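Side-chain contacts in putative cytosine/guanine deaminase (Unidentified, PDB 2PAJ), which catalyses the zinc-dependent hydrolytic deamination of 2-amino-4-hydroxypteridines such as isoxanthopterin, releasing ammonium and leaving the 2,4-dihydroxypteridine: residues I333-A338 against E342-I347; M352-Q357 against P434-G439. All coordinates share one frame; numbering follows the deposited sequence.

Contact 1 of 2, residues I333-A338 against E342-I347; sequences IGVDGA and EAADMI. With ZN (zinc ion), chain B.
Ile333, Val335, Ala344 and Met346 form a largely buried contact, carried by apolar side chains, beneath the zinc site, where the chain leaves strand 331-333 and doubles back into helix 346-359. The two segments run in nearly opposing directions, 152° apart end to end, and no hydrogen bond joins them. Val335 reaches across with both methyls: CG2 lies 3.4 Å from the CB of Ala344, while CG1 is 3.8 Å from SD of Met346. The Met346 chain is bent twice, at chi2 (-57°) and chi3 (-72°), which carries its end toward 333-338. There CE of Met346 meets the branch methyl CG2 of Ile333 at 3.5 Å, the two side chains crossing at a slant. Both segments lie within the amidohydrolase family region, whose fold is a TIM barrel with the metal at the C-terminal ends of its strands; Asp336, just past strand 331-333, is the metal-binding aspartate of this family. Its CB points away from the second segment, and OD1 binds the zinc ion at 2.0 Å. His76, His78 and His248 also bind the zinc; His285, the fifth residue of the site, makes a weak hydrogen bond to OD1, while Ser310 hydrogen-bonds OD2 and would restrain rotation of the carboxylate. Val335 and Asp336 therefore face opposite ways, one into the apolar layer and the other to the metal. On the returning segment, Ala344 is the centre of an inverse gamma turn, with a weak bond from Asp345 N to Ala343 O. Asp345 then N-caps helix 346-359: its OD1 accepts a weak bond of 3.3 Å from Ile347 N, and OD2 is hydrogen-bonded to Ser348 OG.

Contact 2 of 2, residues M352-Q357 against P434-G439; sequences MTWLAQ and PVASGG
Between 352-357 and 434-439 the closest pair of CA atoms, those of Trp354 and Val435, is 7.4 Å apart. The side chain of Trp354 bridges to the short helix 433-436 and touches two successive residues there with different parts. CG of Trp354 is anti to the backbone N (chi1 -180°), which extends the ring away from its own helix toward Ala436. The six-membered ring does the touching there: CZ3 of Trp354 comes to 3.3 Å from CB of Ala436, and the neighbouring ring atom CH2 is 3.6 Å from that same methyl. The methyl approaches the indole obliquely. Nearer the root of the side chain, Val435 packs through one branch, its CG1 lying 3.8 Å from CB of Trp354 and 4.1 Å from CG, and the two side chains slant across one another. The closest side-chain contacts are carbon to carbon; the carbonyl O of Val435 also lies obliquely to the ring. No hydrogen bond crosses between the segments, and the buried surface is small, 143 Å² over both sides. Beyond Ala436 the chain turns away, Gly438 leaving helical geometry with positive phi. Trp354 is also engaged from its own helix by a cation-pi interaction with Arg358, and Ile383 of helix 383-398 packs on it as well. Val435 rests on Tyr69 of strand 67-73, while a weak hydrogen bond links Ala436 O to His351, one turn before Trp354. Trp354 thus packs against both the short helix 433-436 and helix 383-398, with strand 67-73 backing the valine.

Helix 346-359 serves both contacts, its N-terminal end in contact 1 and its middle in contact 2. Contact 1 is the deeper, its centre about 9 Å from the centre of the chain against about 17 Å for contact 2, which is only partly buried and lies away from the annotated sites. Aliphatic and thioether groups fill the first, next to a metal ligand; an indole meeting small side chains makes the second. One joins neighbouring parts of the chain, the other segments whose nearest ends are 77 residues apart. They also touch directly, CG2 of Ile347 lying 3.9 Å from O of Pro434.

Contact 1 of 2, residues I333-A338 against E342-I347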
loop_
_atom_site.group_PDB
_atom_site.type_symbol
_atom_site.label_atom_id
_atom_site.label_comp_id
_atom_site.label_asym_id
_atom_site.label_seq_id
_atom_site.Cartn_x
_atom_site.Cartn_y
_atom_site.Cartn_z
ATOM N N ILE A 333 -2.112 0.603 6.906
ATOM C CA ILE A 333 -3.204 -0.099 6.270
ATOM C C ILE A 333 -2.846 -0.692 4.910
ATOM O O ILE A 333 -2.082 -0.124 4.138
ATOM C CB ILE A 333 -4.430 0.839 6.152
ATOM C CG1 ILE A 333 -4.875 1.239 7.554
ATOM C CG2 ILE A 333 -5.580 0.146 5.444
ATOM C CD1 ILE A 333 -6.107 2.065 7.583
ATOM N N GLY A 334 -3.390 -1.869 4.647
ATOM C CA GLY A 334 -3.149 -2.521 3.386
ATOM C C GLY A 334 -4.381 -3.315 3.028
ATOM O O GLY A 334 -5.251 -3.528 3.852
ATOM N N VAL A 335 -4.444 -3.740 1.782
ATOM C CA VAL A 335 -5.540 -4.541 1.250
ATOM C C VAL A 335 -4.734 -5.549 0.453
ATOM O O VAL A 335 -4.033 -5.144 -0.473
ATOM C CB VAL A 335 -6.423 -3.686 0.285
ATOM C CG1 VAL A 335 -6.106 -2.237 0.483
ATOM C CG2 VAL A 335 -6.194 -4.055 -1.189
ATOM N N ASP A 336 -4.772 -6.837 0.775
ATOM C CA ASP A 336 -3.932 -7.723 -0.026
ATOM C C ASP A 336 -4.588 -8.693 -0.981
ATOM O O ASP A 336 -5.524 -9.388 -0.622
ATOM C CB ASP A 336 -2.936 -8.482 0.859
ATOM C CG ASP A 336 -3.585 -9.546 1.740
ATOM O OD1 ASP A 336 -3.084 -10.697 1.729
ATOM O OD2 ASP A 336 -4.559 -9.247 2.455
ATOM N N GLY A 337 -4.095 -8.737 -2.210
ATOM C CA GLY A 337 -4.634 -9.660 -3.204
ATOM C C GLY A 337 -6.130 -9.912 -3.256
ATOM O O GLY A 337 -6.731 -10.401 -2.303
ATOM N N ALA A 338 -6.721 -9.592 -4.400
ATOM C CA ALA A 338 -8.147 -9.774 -4.628
ATOM C C ALA A 338 -8.598 -11.217 -4.368
ATOM O O ALA A 338 -9.792 -11.523 -4.374
ATOM C CB ALA A 338 -8.495 -9.364 -6.064
ATOM N N GLU A 342 -11.926 -9.122 -2.309
ATOM C CA GLU A 342 -12.575 -8.734 -3.561
ATOM C C GLU A 342 -12.681 -7.221 -3.729
ATOM O O GLU A 342 -12.852 -6.732 -4.843
ATOM C CB GLU A 342 -13.992 -9.324 -3.653
ATOM C CG GLU A 342 -14.116 -10.853 -3.748
ATOM C CD GLU A 342 -13.706 -11.599 -2.473
ATOM O OE1 GLU A 342 -13.854 -11.057 -1.357
ATOM O OE2 GLU A 342 -13.246 -12.752 -2.591
ATOM N N ALA A 343 -12.599 -6.489 -2.623
ATOM C CA ALA A 343 -12.687 -5.033 -2.653
ATOM C C ALA A 343 -11.315 -4.455 -2.329
ATOM O O ALA A 343 -11.115 -3.808 -1.301
ATOM C CB ALA A 343 -13.718 -4.558 -1.638
ATOM N N ALA A 344 -10.371 -4.692 -3.234
ATOM C CA ALA A 344 -8.994 -4.257 -3.061
ATOM C C ALA A 344 -8.701 -2.792 -3.405
ATOM O O ALA A 344 -7.976 -2.493 -4.358
ATOM C CB ALA A 344 -8.074 -5.180 -3.853
ATOM N N ASP A 345 -9.280 -1.884 -2.629
ATOM C CA ASP A 345 -9.052 -0.455 -2.807
ATOM C C ASP A 345 -8.982 0.133 -1.409
ATOM O O ASP A 345 -9.605 -0.383 -0.479
ATOM C CB ASP A 345 -10.160 0.192 -3.659
ATOM C CG ASP A 345 -11.548 0.049 -3.054
ATOM O OD1 ASP A 345 -11.980 0.966 -2.320
ATOM O OD2 ASP A 345 -12.210 -0.982 -3.318
ATOM N N MET A 346 -8.195 1.189 -1.258
ATOM C CA MET A 346 -8.006 1.798 0.044
ATOM C C MET A 346 -9.239 2.415 0.681
ATOM O O MET A 346 -9.279 2.602 1.893
ATOM C CB MET A 346 -6.858 2.815 -0.008
ATOM C CG MET A 346 -5.453 2.199 0.114
ATOM S SD MET A 346 -5.169 1.221 1.622
ATOM C CE MET A 346 -5.075 2.471 2.832
ATOM N N ILE A 347 -10.256 2.724 -0.107
ATOM C CA ILE A 347 -11.456 3.296 0.482
ATOM C C ILE A 347 -12.309 2.217 1.157
ATOM O O ILE A 347 -12.745 2.392 2.296
ATOM C CB ILE A 347 -12.236 4.096 -0.575
ATOM C CG1 ILE A 347 -11.636 5.503 -0.648
ATOM C CG2 ILE A 347 -13.708 4.167 -0.233
ATOM C CD1 ILE A 347 -11.943 6.241 -1.905
HETATM ZN ZN ZN B . -1.127 -11.068 2.168
#

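Contact 2 of 2, residues M352-Q357 against P434-G439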
loop_
_atom_site.group_PDB
_atom_site.type_symbol
_atom_site.label_atom_id
_atom_site.label_comp_id
_atom_site.label_asym_id
_atom_site.label_seq_id
_atom_site.Cartn_x
_atom_site.Cartn_y
_atom_site.Cartn_z
ATOM N N MET A 352 -13.888 -0.257 6.314
ATOM C CA MET A 352 -13.989 -1.442 7.147
ATOM C C MET A 352 -13.180 -1.264 8.430
ATOM O O MET A 352 -13.573 -1.739 9.498
ATOM C CB MET A 352 -13.482 -2.661 6.367
ATOM C CG MET A 352 -13.604 -3.997 7.103
ATOM S SD MET A 352 -15.288 -4.591 7.328
ATOM C CE MET A 352 -15.542 -4.259 9.055
ATOM N N THR A 353 -12.048 -0.577 8.314
ATOM C CA THR A 353 -11.173 -0.322 9.447
ATOM C C THR A 353 -11.899 0.528 10.477
ATOM O O THR A 353 -11.913 0.211 11.667
ATOM C CB THR A 353 -9.920 0.424 8.997
ATOM O OG1 THR A 353 -9.358 -0.240 7.868
ATOM C CG2 THR A 353 -8.893 0.460 10.106
ATOM N N TRP A 354 -12.500 1.614 10.009
ATOM C CA TRP A 354 -13.232 2.508 10.887
ATOM C C TRP A 354 -14.414 1.820 11.564
ATOM O O TRP A 354 -14.596 1.945 12.773
ATOM C CB TRP A 354 -13.724 3.720 10.106
ATOM C CG TRP A 354 -14.490 4.707 10.934
ATOM C CD1 TRP A 354 -14.032 5.429 12.008
ATOM C CD2 TRP A 354 -15.851 5.091 10.743
ATOM N NE1 TRP A 354 -15.030 6.237 12.492
ATOM C CE2 TRP A 354 -16.156 6.052 11.738
ATOM C CE3 TRP A 354 -16.845 4.712 9.832
ATOM C CZ2 TRP A 354 -17.416 6.652 11.843
ATOM C CZ3 TRP A 354 -18.092 5.298 9.936
ATOM C CH2 TRP A 354 -18.371 6.266 10.943
ATOM N N LEU A 355 -15.218 1.097 10.788
ATOM C CA LEU A 355 -16.379 0.403 11.343
ATOM C C LEU A 355 -15.991 -0.582 12.422
ATOM O O LEU A 355 -16.632 -0.650 13.466
ATOM C CB LEU A 355 -17.159 -0.325 10.249
ATOM C CG LEU A 355 -17.984 0.550 9.295
ATOM C CD1 LEU A 355 -18.739 -0.329 8.317
ATOM C CD2 LEU A 355 -18.960 1.397 10.085
ATOM N N ALA A 356 -14.942 -1.353 12.165
ATOM C CA ALA A 356 -14.463 -2.332 13.127
ATOM C C ALA A 356 -13.956 -1.644 14.393
ATOM O O ALA A 356 -14.057 -2.196 15.489
ATOM C CB ALA A 356 -13.372 -3.153 12.513
ATOM N N GLN A 357 -13.411 -0.438 14.248
ATOM C CA GLN A 357 -12.915 0.310 15.401
ATOM C C GLN A 357 -14.071 0.957 16.182
ATOM O O GLN A 357 -13.914 1.342 17.348
ATOM C CB GLN A 357 -11.913 1.386 14.958
ATOM C CG GLN A 357 -10.653 0.829 14.293
ATOM C CD GLN A 357 -10.137 -0.454 14.956
ATOM O OE1 GLN A 357 -9.937 -0.503 16.172
ATOM N NE2 GLN A 357 -9.914 -1.499 14.146
ATOM N N PRO A 434 -15.462 10.329 2.800
ATOM C CA PRO A 434 -14.590 9.349 2.144
ATOM C C PRO A 434 -14.348 8.068 2.942
ATOM O O PRO A 434 -14.112 7.010 2.368
ATOM C CB PRO A 434 -13.304 10.138 1.921
ATOM C CG PRO A 434 -13.805 11.518 1.691
ATOM C CD PRO A 434 -14.864 11.675 2.754
ATOM N N VAL A 435 -14.412 8.169 4.264
ATOM C CA VAL A 435 -14.182 7.027 5.145
ATOM C C VAL A 435 -15.438 6.399 5.723
ATOM O O VAL A 435 -15.477 5.194 5.969
ATOM C CB VAL A 435 -13.328 7.438 6.332
ATOM C CG1 VAL A 435 -13.241 6.301 7.326
ATOM C CG2 VAL A 435 -11.976 7.892 5.855
ATOM N N ALA A 436 -16.463 7.221 5.939
ATOM C CA ALA A 436 -17.696 6.750 6.551
ATOM C C ALA A 436 -18.884 6.460 5.634
ATOM O O ALA A 436 -19.731 5.641 5.973
ATOM C CB ALA A 436 -18.110 7.729 7.641
ATOM N N SER A 437 -18.940 7.099 4.469
ATOM C CA SER A 437 -20.074 6.926 3.559
ATOM C C SER A 437 -20.140 5.660 2.717
ATOM O O SER A 437 -21.168 5.374 2.112
ATOM C CB SER A 437 -20.158 8.129 2.624
ATOM O OG SER A 437 -20.181 9.339 3.357
ATOM N N GLY A 438 -19.048 4.907 2.669
ATOM C CA GLY A 438 -19.031 3.713 1.849
ATOM C C GLY A 438 -18.916 4.141 0.404
ATOM O O GLY A 438 -18.540 5.270 0.127
ATOM N N GLY A 439 -19.246 3.251 -0.520
ATOM C CA GLY A 439 -19.158 3.588 -1.931
ATOM C C GLY A 439 -17.752 3.922 -2.389
ATOM O O GLY A 439 -16.808 3.171 -2.151
#